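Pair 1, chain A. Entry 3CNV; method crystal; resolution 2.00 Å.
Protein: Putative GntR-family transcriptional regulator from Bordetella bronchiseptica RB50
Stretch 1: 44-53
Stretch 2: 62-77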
# COMPACT_ATOMS: atom_id res chain seq x y z
N GLY A 44 33.58 -1.94 -2.61
CA GLY A 44 34.56 -0.93 -2.80
C GLY A 44 33.99 0.18 -3.61
O GLY A 44 34.65 1.15 -3.85
N GLU A 45 32.76 0.01 -4.06
CA GLU A 45 32.12 1.07 -4.83
C GLU A 45 31.88 2.30 -3.97
O GLU A 45 31.56 2.20 -2.79
CB GLU A 45 30.80 0.64 -5.52
CG GLU A 45 31.01 -0.23 -6.72
CD GLU A 45 29.79 -0.20 -7.66
OE1 GLU A 45 29.22 0.90 -7.85
OE2 GLU A 45 29.38 -1.25 -8.17
N THR A 46 32.08 3.43 -4.61
CA THR A 46 31.84 4.74 -4.04
C THR A 46 30.36 5.08 -4.07
O THR A 46 29.66 4.78 -5.03
CB THR A 46 32.70 5.82 -4.78
OG1 THR A 46 34.11 5.56 -4.49
CG2 THR A 46 32.31 7.17 -4.39
N VAL A 47 29.91 5.67 -2.96
CA VAL A 47 28.56 6.20 -2.77
C VAL A 47 28.63 7.67 -2.34
O VAL A 47 29.55 8.12 -1.70
CB VAL A 47 27.67 5.38 -1.77
CG1 VAL A 47 27.39 3.92 -2.34
CG2 VAL A 47 28.31 5.35 -0.39
N VAL A 48 27.65 8.43 -2.77
CA VAL A 48 27.45 9.77 -2.23
C VAL A 48 26.57 9.61 -1.02
O VAL A 48 25.56 8.86 -1.05
CB VAL A 48 26.70 10.67 -3.20
CG1 VAL A 48 26.51 12.14 -2.57
CG2 VAL A 48 27.40 10.71 -4.51
N THR A 49 26.94 10.29 0.04
CA THR A 49 26.08 10.33 1.19
C THR A 49 25.73 11.75 1.57
O THR A 49 26.55 12.66 1.56
CB THR A 49 26.69 9.55 2.41
OG1 THR A 49 25.64 9.24 3.35
CG2 THR A 49 27.85 10.37 3.08
N ILE A 50 24.45 11.89 1.90
CA ILE A 50 23.91 13.14 2.37
C ILE A 50 23.22 12.92 3.72
O ILE A 50 22.53 11.91 3.94
CB ILE A 50 22.82 13.62 1.36
CG1 ILE A 50 23.40 13.70 -0.08
CG2 ILE A 50 22.14 14.92 1.84
CD1 ILE A 50 22.31 13.87 -1.16
N ARG A 51 23.47 13.84 4.62
CA ARG A 51 22.62 14.04 5.79
C ARG A 51 21.80 15.30 5.67
O ARG A 51 22.32 16.39 5.32
CB ARG A 51 23.46 14.07 7.07
CG ARG A 51 22.54 14.21 8.28
CD ARG A 51 23.23 14.08 9.55
NE ARG A 51 23.51 12.68 9.82
CZ ARG A 51 23.99 12.27 10.98
NH1 ARG A 51 24.22 13.18 11.94
NH2 ARG A 51 24.20 10.97 11.16
N ARG A 52 20.50 15.18 5.92
CA ARG A 52 19.67 16.41 5.95
C ARG A 52 18.68 16.45 7.09
O ARG A 52 18.29 15.43 7.62
CB ARG A 52 18.97 16.64 4.62
CG ARG A 52 18.05 15.69 4.22
CD ARG A 52 16.65 16.05 4.72
NE ARG A 52 15.79 15.09 4.11
CZ ARG A 52 15.24 15.21 2.92
NH1 ARG A 52 15.36 16.33 2.24
NH2 ARG A 52 14.50 14.21 2.45
N GLN A 53 18.27 17.66 7.41
CA GLN A 53 17.22 17.87 8.40
C GLN A 53 15.95 18.39 7.72
O GLN A 53 15.96 19.39 7.00
CB GLN A 53 17.78 18.89 9.46
CG GLN A 53 16.88 19.28 10.66
CD GLN A 53 17.37 20.52 11.35
OE1 GLN A 53 17.26 21.60 10.83
NE2 GLN A 53 17.89 20.37 12.56
N VAL A 62 12.83 15.54 11.32
CA VAL A 62 13.53 14.39 10.70
C VAL A 62 15.01 14.66 10.49
O VAL A 62 15.40 15.72 10.03
CB VAL A 62 12.82 13.98 9.31
CG1 VAL A 62 13.37 12.70 8.75
CG2 VAL A 62 11.30 13.86 9.48
N ILE A 63 15.81 13.65 10.79
CA ILE A 63 17.18 13.58 10.32
C ILE A 63 17.30 12.37 9.40
O ILE A 63 17.01 11.21 9.79
CB ILE A 63 18.28 13.54 11.45
CG1 ILE A 63 18.13 14.68 12.42
CG2 ILE A 63 19.73 13.46 10.84
CD1 ILE A 63 18.57 16.07 11.90
N ASP A 64 17.58 12.67 8.14
CA ASP A 64 17.73 11.64 7.09
C ASP A 64 19.21 11.50 6.72
O ASP A 64 19.90 12.50 6.51
CB ASP A 64 17.03 12.02 5.80
CG ASP A 64 15.54 11.81 5.80
OD1 ASP A 64 15.08 10.81 6.42
OD2 ASP A 64 14.83 12.64 5.09
N ASP A 65 19.67 10.27 6.66
CA ASP A 65 20.97 9.91 6.06
C ASP A 65 20.62 9.14 4.80
O ASP A 65 19.87 8.19 4.86
CB ASP A 65 21.86 9.03 6.95
CG ASP A 65 22.52 9.80 8.08
OD1 ASP A 65 22.88 10.95 7.86
OD2 ASP A 65 22.71 9.24 9.17
N LEU A 66 21.26 9.49 3.70
CA LEU A 66 21.00 8.88 2.37
C LEU A 66 22.33 8.40 1.81
O LEU A 66 23.36 9.02 2.00
CB LEU A 66 20.47 9.96 1.36
CG LEU A 66 19.15 10.67 1.37
CD1 LEU A 66 19.02 11.71 2.51
CD2 LEU A 66 19.05 11.24 -0.03
N TRP A 67 22.26 7.34 1.04
CA TRP A 67 23.42 6.81 0.35
C TRP A 67 22.93 6.50 -1.09
O TRP A 67 21.95 5.80 -1.30
CB TRP A 67 23.90 5.49 0.97
CG TRP A 67 24.51 5.58 2.34
CD1 TRP A 67 25.83 5.69 2.64
CD2 TRP A 67 23.82 5.59 3.59
NE1 TRP A 67 26.01 5.74 3.99
CE2 TRP A 67 24.78 5.71 4.59
CE3 TRP A 67 22.49 5.50 3.94
CZ2 TRP A 67 24.43 5.72 5.96
CZ3 TRP A 67 22.14 5.53 5.27
CH2 TRP A 67 23.10 5.66 6.27
N LEU A 68 23.65 7.02 -2.04
CA LEU A 68 23.37 6.89 -3.46
C LEU A 68 24.58 6.36 -4.25
O LEU A 68 25.69 6.75 -3.99
CB LEU A 68 22.97 8.25 -3.99
CG LEU A 68 21.85 8.99 -3.24
CD1 LEU A 68 21.93 10.48 -3.51
CD2 LEU A 68 20.51 8.42 -3.75
N PRO A 69 24.33 5.48 -5.23
CA PRO A 69 25.47 4.92 -6.00
C PRO A 69 26.27 6.04 -6.75
O PRO A 69 25.70 6.86 -7.46
CB PRO A 69 24.81 3.95 -6.95
CG PRO A 69 23.32 4.35 -6.97
CD PRO A 69 23.02 5.02 -5.71
N GLY A 70 27.57 6.11 -6.49
CA GLY A 70 28.40 7.22 -7.00
C GLY A 70 28.22 7.32 -8.50
O GLY A 70 28.13 8.40 -9.06
N THR A 71 28.10 6.16 -9.11
CA THR A 71 28.02 5.99 -10.56
C THR A 71 26.95 6.88 -11.15
O THR A 71 27.23 7.71 -11.99
CB THR A 71 27.76 4.50 -10.97
OG1 THR A 71 26.53 3.99 -10.39
CG2 THR A 71 28.95 3.60 -10.56
N HIS A 72 25.75 6.80 -10.62
CA HIS A 72 24.61 7.50 -11.24
C HIS A 72 24.48 8.94 -10.75
O HIS A 72 23.66 9.71 -11.26
CB HIS A 72 23.32 6.74 -11.00
CG HIS A 72 23.37 5.32 -11.45
ND1 HIS A 72 23.28 4.25 -10.57
CD2 HIS A 72 23.55 4.77 -12.68
CE1 HIS A 72 23.37 3.12 -11.25
NE2 HIS A 72 23.54 3.41 -12.53
N PHE A 73 25.28 9.31 -9.77
CA PHE A 73 25.06 10.58 -9.09
C PHE A 73 26.31 11.42 -9.03
O PHE A 73 26.48 12.29 -8.15
CB PHE A 73 24.47 10.34 -7.70
CG PHE A 73 23.00 9.98 -7.72
CD1 PHE A 73 22.03 10.96 -7.81
CD2 PHE A 73 22.60 8.63 -7.69
CE1 PHE A 73 20.67 10.60 -7.85
CE2 PHE A 73 21.29 8.28 -7.68
CZ PHE A 73 20.31 9.27 -7.78
N ARG A 74 27.19 11.16 -9.99
CA ARG A 74 28.47 11.89 -10.09
C ARG A 74 28.28 13.39 -10.11
O ARG A 74 29.04 14.12 -9.49
CB ARG A 74 29.33 11.38 -11.26
CG ARG A 74 30.11 10.16 -10.79
CD ARG A 74 31.11 9.68 -11.82
NE ARG A 74 30.47 8.78 -12.77
CZ ARG A 74 29.93 9.16 -13.92
NH1 ARG A 74 29.96 10.45 -14.31
NH2 ARG A 74 29.35 8.25 -14.70
N GLY A 75 27.21 13.86 -10.71
CA GLY A 75 26.99 15.30 -10.83
C GLY A 75 26.54 15.98 -9.53
O GLY A 75 26.41 17.22 -9.44
N LEU A 76 26.32 15.16 -8.51
CA LEU A 76 25.66 15.63 -7.29
C LEU A 76 26.68 16.37 -6.45
O LEU A 76 27.70 15.80 -6.09
CB LEU A 76 25.01 14.48 -6.51
CG LEU A 76 24.00 14.74 -5.38
CD1 LEU A 76 22.90 15.73 -5.83
CD2 LEU A 76 23.36 13.45 -4.93
N THR A 77 26.43 17.66 -6.20
CA THR A 77 27.31 18.47 -5.34
C THR A 77 26.54 19.19 -4.25
O THR A 77 25.32 19.24 -4.26
CB THR A 77 28.08 19.51 -6.13
OG1 THR A 77 27.20 20.41 -6.82
CG2 THR A 77 29.03 18.83 -7.13
O HOH W 1 29.08 3.64 -7.56
O HOH W 2 25.51 10.83 5.78

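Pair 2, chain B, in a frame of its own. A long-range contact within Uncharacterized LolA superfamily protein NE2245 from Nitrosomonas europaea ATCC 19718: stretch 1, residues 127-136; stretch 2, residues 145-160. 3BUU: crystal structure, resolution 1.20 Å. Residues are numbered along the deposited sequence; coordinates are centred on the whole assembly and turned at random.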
# COMPACT_ATOMS: atom_id res chain seq x y z
N ASP B 127 -6.97 25.26 -9.96
CA ASP B 127 -8.16 25.07 -10.79
C ASP B 127 -8.67 23.62 -10.73
O ASP B 127 -9.52 23.23 -11.56
CB ASP B 127 -8.05 25.64 -12.23
CG ASP B 127 -7.01 24.91 -13.09
OD1 ASP B 127 -6.19 24.13 -12.55
OD2 ASP B 127 -7.02 25.14 -14.32
N GLU B 128 -8.17 22.86 -9.74
CA GLU B 128 -8.55 21.46 -9.51
C GLU B 128 -9.39 21.27 -8.25
O GLU B 128 -9.05 21.75 -7.18
CB GLU B 128 -7.33 20.57 -9.40
CG GLU B 128 -6.53 20.50 -10.69
CD GLU B 128 -7.27 19.73 -11.75
OE1 GLU B 128 -8.18 20.31 -12.38
OE2 GLU B 128 -6.95 18.54 -11.94
N ASP B 129 -10.47 20.53 -8.39
CA ASP B 129 -11.35 20.23 -7.27
C ASP B 129 -11.17 18.77 -6.90
O ASP B 129 -11.04 17.91 -7.77
CB ASP B 129 -12.83 20.44 -7.62
CG ASP B 129 -13.12 21.84 -8.10
OD1 ASP B 129 -12.71 22.75 -7.39
OD2 ASP B 129 -13.78 22.01 -9.16
N TYR B 130 -11.22 18.51 -5.61
CA TYR B 130 -11.02 17.21 -5.04
C TYR B 130 -12.16 16.86 -4.13
O TYR B 130 -12.61 17.69 -3.35
CB TYR B 130 -9.69 17.15 -4.23
CG TYR B 130 -8.50 17.44 -5.08
CD1 TYR B 130 -7.87 16.44 -5.82
CD2 TYR B 130 -8.03 18.74 -5.17
CE1 TYR B 130 -6.81 16.77 -6.63
CE2 TYR B 130 -6.96 19.06 -5.97
CZ TYR B 130 -6.37 18.08 -6.72
OH TYR B 130 -5.28 18.39 -7.50
N TYR B 131 -12.58 15.61 -4.18
CA TYR B 131 -13.34 15.02 -3.10
C TYR B 131 -12.36 14.66 -1.99
O TYR B 131 -11.37 13.99 -2.26
CB TYR B 131 -14.03 13.73 -3.55
CG TYR B 131 -14.95 13.85 -4.72
CD1 TYR B 131 -16.11 14.60 -4.66
CD2 TYR B 131 -14.71 13.15 -5.90
CE1 TYR B 131 -17.01 14.64 -5.75
CE2 TYR B 131 -15.58 13.19 -6.98
CZ TYR B 131 -16.74 13.94 -6.91
OH TYR B 131 -17.62 13.97 -7.97
N VAL B 132 -12.67 15.00 -0.74
CA VAL B 132 -11.88 14.54 0.41
C VAL B 132 -12.70 13.50 1.12
O VAL B 132 -13.73 13.85 1.75
CB VAL B 132 -11.42 15.69 1.35
CG1 VAL B 132 -10.49 15.12 2.42
CG2 VAL B 132 -10.73 16.78 0.57
N LEU B 133 -12.32 12.24 0.98
CA LEU B 133 -13.04 11.17 1.62
C LEU B 133 -12.43 10.86 2.97
O LEU B 133 -11.22 10.74 3.09
CB LEU B 133 -12.98 9.87 0.80
CG LEU B 133 -13.57 9.96 -0.61
CD1 LEU B 133 -13.48 8.58 -1.33
CD2 LEU B 133 -15.01 10.42 -0.59
N GLU B 134 -13.27 10.70 3.98
CA GLU B 134 -12.84 10.16 5.26
C GLU B 134 -13.08 8.65 5.23
O GLU B 134 -14.23 8.21 5.05
CB GLU B 134 -13.64 10.81 6.39
CG GLU B 134 -13.20 10.24 7.73
CD GLU B 134 -13.49 11.13 8.90
OE1 GLU B 134 -13.95 12.27 8.71
OE2 GLU B 134 -13.22 10.70 10.04
N LEU B 135 -12.00 7.89 5.39
CA LEU B 135 -12.04 6.43 5.36
C LEU B 135 -11.85 5.96 6.77
O LEU B 135 -10.79 6.14 7.38
CB LEU B 135 -10.89 5.93 4.49
CG LEU B 135 -10.86 6.42 3.06
CD1 LEU B 135 -9.79 5.70 2.25
CD2 LEU B 135 -12.16 6.37 2.35
N THR B 136 -12.90 5.32 7.33
CA THR B 136 -12.85 4.83 8.68
C THR B 136 -12.58 3.34 8.65
O THR B 136 -13.32 2.59 8.04
CB THR B 136 -14.21 5.12 9.39
OG1 THR B 136 -14.47 6.52 9.41
CG2 THR B 136 -14.16 4.59 10.81
N GLN B 145 -6.60 3.31 11.31
CA GLN B 145 -7.93 3.57 11.81
C GLN B 145 -8.66 4.64 11.01
O GLN B 145 -9.90 4.64 10.95
CB GLN B 145 -7.91 3.80 13.31
CG GLN B 145 -7.53 2.47 14.02
CD GLN B 145 -8.39 1.27 13.58
OE1 GLN B 145 -7.95 0.41 12.76
NE2 GLN B 145 -9.61 1.22 14.07
N LYS B 146 -7.94 5.58 10.44
CA LYS B 146 -8.53 6.66 9.69
C LYS B 146 -7.56 7.12 8.62
O LYS B 146 -6.38 7.31 8.89
CB LYS B 146 -8.88 7.85 10.64
CG LYS B 146 -9.22 9.14 9.96
CD LYS B 146 -9.43 10.25 11.03
CE LYS B 146 -9.43 11.61 10.42
NZ LYS B 146 -9.80 12.60 11.47
N VAL B 147 -8.09 7.32 7.41
CA VAL B 147 -7.33 7.89 6.30
C VAL B 147 -8.20 9.01 5.70
O VAL B 147 -9.40 8.79 5.52
CB VAL B 147 -7.02 6.82 5.22
CG1 VAL B 147 -6.19 7.41 4.07
CG2 VAL B 147 -6.25 5.67 5.85
N LEU B 148 -7.62 10.14 5.32
CA LEU B 148 -8.31 11.11 4.48
C LEU B 148 -7.67 11.00 3.11
O LEU B 148 -6.46 11.11 2.99
CB LEU B 148 -8.16 12.55 5.03
CG LEU B 148 -8.74 12.81 6.41
CD1 LEU B 148 -8.64 14.30 6.71
CD2 LEU B 148 -10.14 12.27 6.57
N LEU B 149 -8.49 10.78 2.09
CA LEU B 149 -8.02 10.56 0.73
C LEU B 149 -8.60 11.63 -0.19
O LEU B 149 -9.82 11.80 -0.25
CB LEU B 149 -8.46 9.16 0.25
CG LEU B 149 -8.03 8.81 -1.19
CD1 LEU B 149 -6.53 8.67 -1.33
CD2 LEU B 149 -8.75 7.57 -1.65
N TRP B 150 -7.73 12.36 -0.88
CA TRP B 150 -8.12 13.32 -1.88
C TRP B 150 -8.22 12.62 -3.23
O TRP B 150 -7.23 12.01 -3.68
CB TRP B 150 -7.08 14.44 -1.98
CG TRP B 150 -7.16 15.53 -0.95
CD1 TRP B 150 -7.45 16.82 -1.21
CD2 TRP B 150 -6.89 15.45 0.46
NE1 TRP B 150 -7.43 17.55 -0.05
CE2 TRP B 150 -7.12 16.72 0.99
CE3 TRP B 150 -6.51 14.41 1.32
CZ2 TRP B 150 -6.96 17.03 2.33
CZ3 TRP B 150 -6.35 14.70 2.71
CH2 TRP B 150 -6.58 16.02 3.17
N VAL B 151 -9.36 12.75 -3.89
CA VAL B 151 -9.63 12.13 -5.17
C VAL B 151 -10.03 13.25 -6.12
O VAL B 151 -10.97 14.02 -5.85
CB VAL B 151 -10.73 11.06 -5.04
CG1 VAL B 151 -11.02 10.47 -6.42
CG2 VAL B 151 -10.32 9.96 -4.09
N ASN B 152 -9.33 13.35 -7.24
CA ASN B 152 -9.65 14.40 -8.23
C ASN B 152 -11.06 14.22 -8.76
O ASN B 152 -11.43 13.13 -9.20
CB ASN B 152 -8.64 14.27 -9.36
CG ASN B 152 -8.56 15.49 -10.22
OD1 ASN B 152 -9.56 16.01 -10.62
ND2 ASN B 152 -7.38 15.91 -10.54
N GLN B 153 -11.86 15.28 -8.73
CA GLN B 153 -13.24 15.17 -9.19
C GLN B 153 -13.32 14.96 -10.69
O GLN B 153 -14.30 14.44 -11.19
CB GLN B 153 -14.03 16.41 -8.85
CG GLN B 153 -14.21 16.62 -7.35
CD GLN B 153 -15.14 17.76 -7.03
OE1 GLN B 153 -15.71 18.38 -7.92
NE2 GLN B 153 -15.23 18.10 -5.77
N SER B 154 -12.30 15.39 -11.43
CA SER B 154 -12.37 15.36 -12.87
C SER B 154 -12.24 13.94 -13.40
O SER B 154 -12.93 13.59 -14.36
CB SER B 154 -11.28 16.26 -13.50
OG SER B 154 -9.98 15.81 -13.25
N ASN B 155 -11.34 13.15 -12.84
CA ASN B 155 -10.96 11.84 -13.41
C ASN B 155 -10.80 10.76 -12.34
O ASN B 155 -10.35 9.68 -12.67
CB ASN B 155 -9.68 11.96 -14.23
CG ASN B 155 -8.53 12.52 -13.45
OD1 ASN B 155 -8.58 12.63 -12.22
ND2 ASN B 155 -7.49 12.92 -14.16
N PHE B 156 -11.17 11.06 -11.09
CA PHE B 156 -11.13 10.10 -9.99
C PHE B 156 -9.75 9.64 -9.63
O PHE B 156 -9.59 8.67 -8.89
CB PHE B 156 -12.08 8.91 -10.21
CG PHE B 156 -13.50 9.34 -10.38
CD1 PHE B 156 -14.31 9.64 -9.28
CD2 PHE B 156 -14.03 9.46 -11.66
CE1 PHE B 156 -15.63 10.05 -9.45
CE2 PHE B 156 -15.35 9.86 -11.85
CZ PHE B 156 -16.15 10.16 -10.75
N ARG B 157 -8.72 10.35 -10.10
CA ARG B 157 -7.37 9.93 -9.71
C ARG B 157 -7.12 10.18 -8.23
O ARG B 157 -7.44 11.25 -7.71
CB ARG B 157 -6.31 10.69 -10.48
CG ARG B 157 -6.09 10.25 -11.87
CD ARG B 157 -4.99 11.07 -12.48
NE ARG B 157 -4.91 10.73 -13.86
CZ ARG B 157 -3.97 11.22 -14.64
NH1 ARG B 157 -3.09 12.08 -14.14
NH2 ARG B 157 -3.92 10.85 -15.91
N PRO B 158 -6.44 9.24 -7.56
CA PRO B 158 -5.96 9.57 -6.21
C PRO B 158 -4.91 10.67 -6.31
O PRO B 158 -4.02 10.61 -7.18
CB PRO B 158 -5.39 8.23 -5.71
CG PRO B 158 -4.96 7.51 -6.96
CD PRO B 158 -5.95 7.92 -8.03
N TYR B 159 -4.96 11.60 -5.36
CA TYR B 159 -4.06 12.73 -5.36
C TYR B 159 -3.11 12.69 -4.18
O TYR B 159 -1.90 12.74 -4.35
CB TYR B 159 -4.88 14.03 -5.38
CG TYR B 159 -4.10 15.30 -5.19
CD1 TYR B 159 -3.08 15.65 -6.06
CD2 TYR B 159 -4.39 16.14 -4.14
CE1 TYR B 159 -2.37 16.82 -5.88
CE2 TYR B 159 -3.68 17.30 -3.95
CZ TYR B 159 -2.70 17.64 -4.82
OH TYR B 159 -1.97 18.79 -4.63
N LYS B 160 -3.65 12.60 -2.96
CA LYS B 160 -2.83 12.56 -1.77
C LYS B 160 -3.67 11.97 -0.66
O LYS B 160 -4.91 11.86 -0.77
CB LYS B 160 -2.33 13.98 -1.40
CG LYS B 160 -3.37 14.91 -0.83
CD LYS B 160 -2.81 16.29 -0.52
CE LYS B 160 -3.88 17.16 0.18
NZ LYS B 160 -3.30 18.47 0.57
O HOH W 3 -7.70 17.18 -14.07
O HOH W 4 -10.80 18.67 -10.76
O HOH W 5 -16.74 20.99 -8.00
O HOH W 6 -12.35 11.96 12.30

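In both pairs two neighbouring strands form an antiparallel ladder. Fourteen central residues superpose with an RMSD of 0.5 Å on N, CA and C. The strands run at 150° to each other in pair 1 and 144° in pair 2, and their axes approach to 4.4 Å in both. The register is the same. A:Val48 faces A:Leu68 as B:Tyr131 faces B:Val151, and each forms a hydrogen-bonded pair. In pair 1, A:Leu68 N donates to A:Val48 O at 2.8 Å. In pair 2, B:Val151 N donates to B:Tyr131 O at 2.9 Å. Narrow pairs alternate with these, such as A:Thr49 with A:Trp67 and B:Val132 with B:Trp150.

The ladder ends alike. A:Gly70 N donates to A:Thr46 O at 2.9 Å, and the matching B:Gln153 N donates to B:Asp129 O at 2.9 Å. An ideal CB on A:Gly70 would lie 2.8 Å from A:Thr46 O, a clash. B:Gln153 has a side chain here, and its CA-to-CB bond points sideways. B:Gln153 CG sits over the face of the B:Tyr131 ring, 3.5 Å from its centroid, as a CH-pi contact.

After superposition the CA atoms of A:Trp67 and B:Trp150 lie 0.3 Å apart. Each has the cross-strand neighbour over one ring face. In pair 2 that neighbour is apolar: B:Val132 CG2 packs 3.6 Å from B:Trp150 CE2. In pair 1 it is A:Thr49 OG1, 3.6 Å from A:Trp67 NE1. That hydroxyl, A:Thr49 OG1, donates a hydrogen bond to A:Leu66 O at 2.7 Å, so the polar group is satisfied beside the ring. A:Val47 CG2 reaches the edge of the tryptophan ring, 3.9 Å from A:Trp67 CD1. Its counterpart B:Tyr130 is larger. B:Tyr130 CB lies 3.8 Å from B:Trp150 CD1, and the B:Tyr130 ring forms an offset stack with the B:Tyr159 ring, centroids 4.3 Å apart.

On the face of A:Val48 and A:Ile50, pair 1 packs with aliphatic groups. A:Ile50 CD1 is 4.1 Å from A:Leu68 CD1 and 3.9 Å from A:Leu76 CD2. The matching B:Leu133 meets B:Val151, with B:Leu133 CD1 to B:Val151 CG2 at 4.4 Å.

The far end differs in chemistry. Pair 1 uses two salt bridges, one on each face of the sheet: A:Arg51 NE to A:Asp65 OD1 at 2.7 Å, and A:Arg52 NE to A:Asp64 OD2 at 2.8 Å. At the first position pair 2 has B:Glu134 and B:Leu148, where B:Glu134 CB is 3.8 Å from B:Leu148 CD2. At the second it has B:Leu135 and B:Val147, in apolar contact with B:Leu135 CB to B:Val147 CB at 4.0 Å. B:Glu134 OE2 instead lies 4.2 Å from B:Lys146 NZ, beyond a salt bridge. Water 6 joins them, donating to B:Glu134 OE2 at 2.7 Å and accepting from B:Lys146 NZ at 2.8 Å.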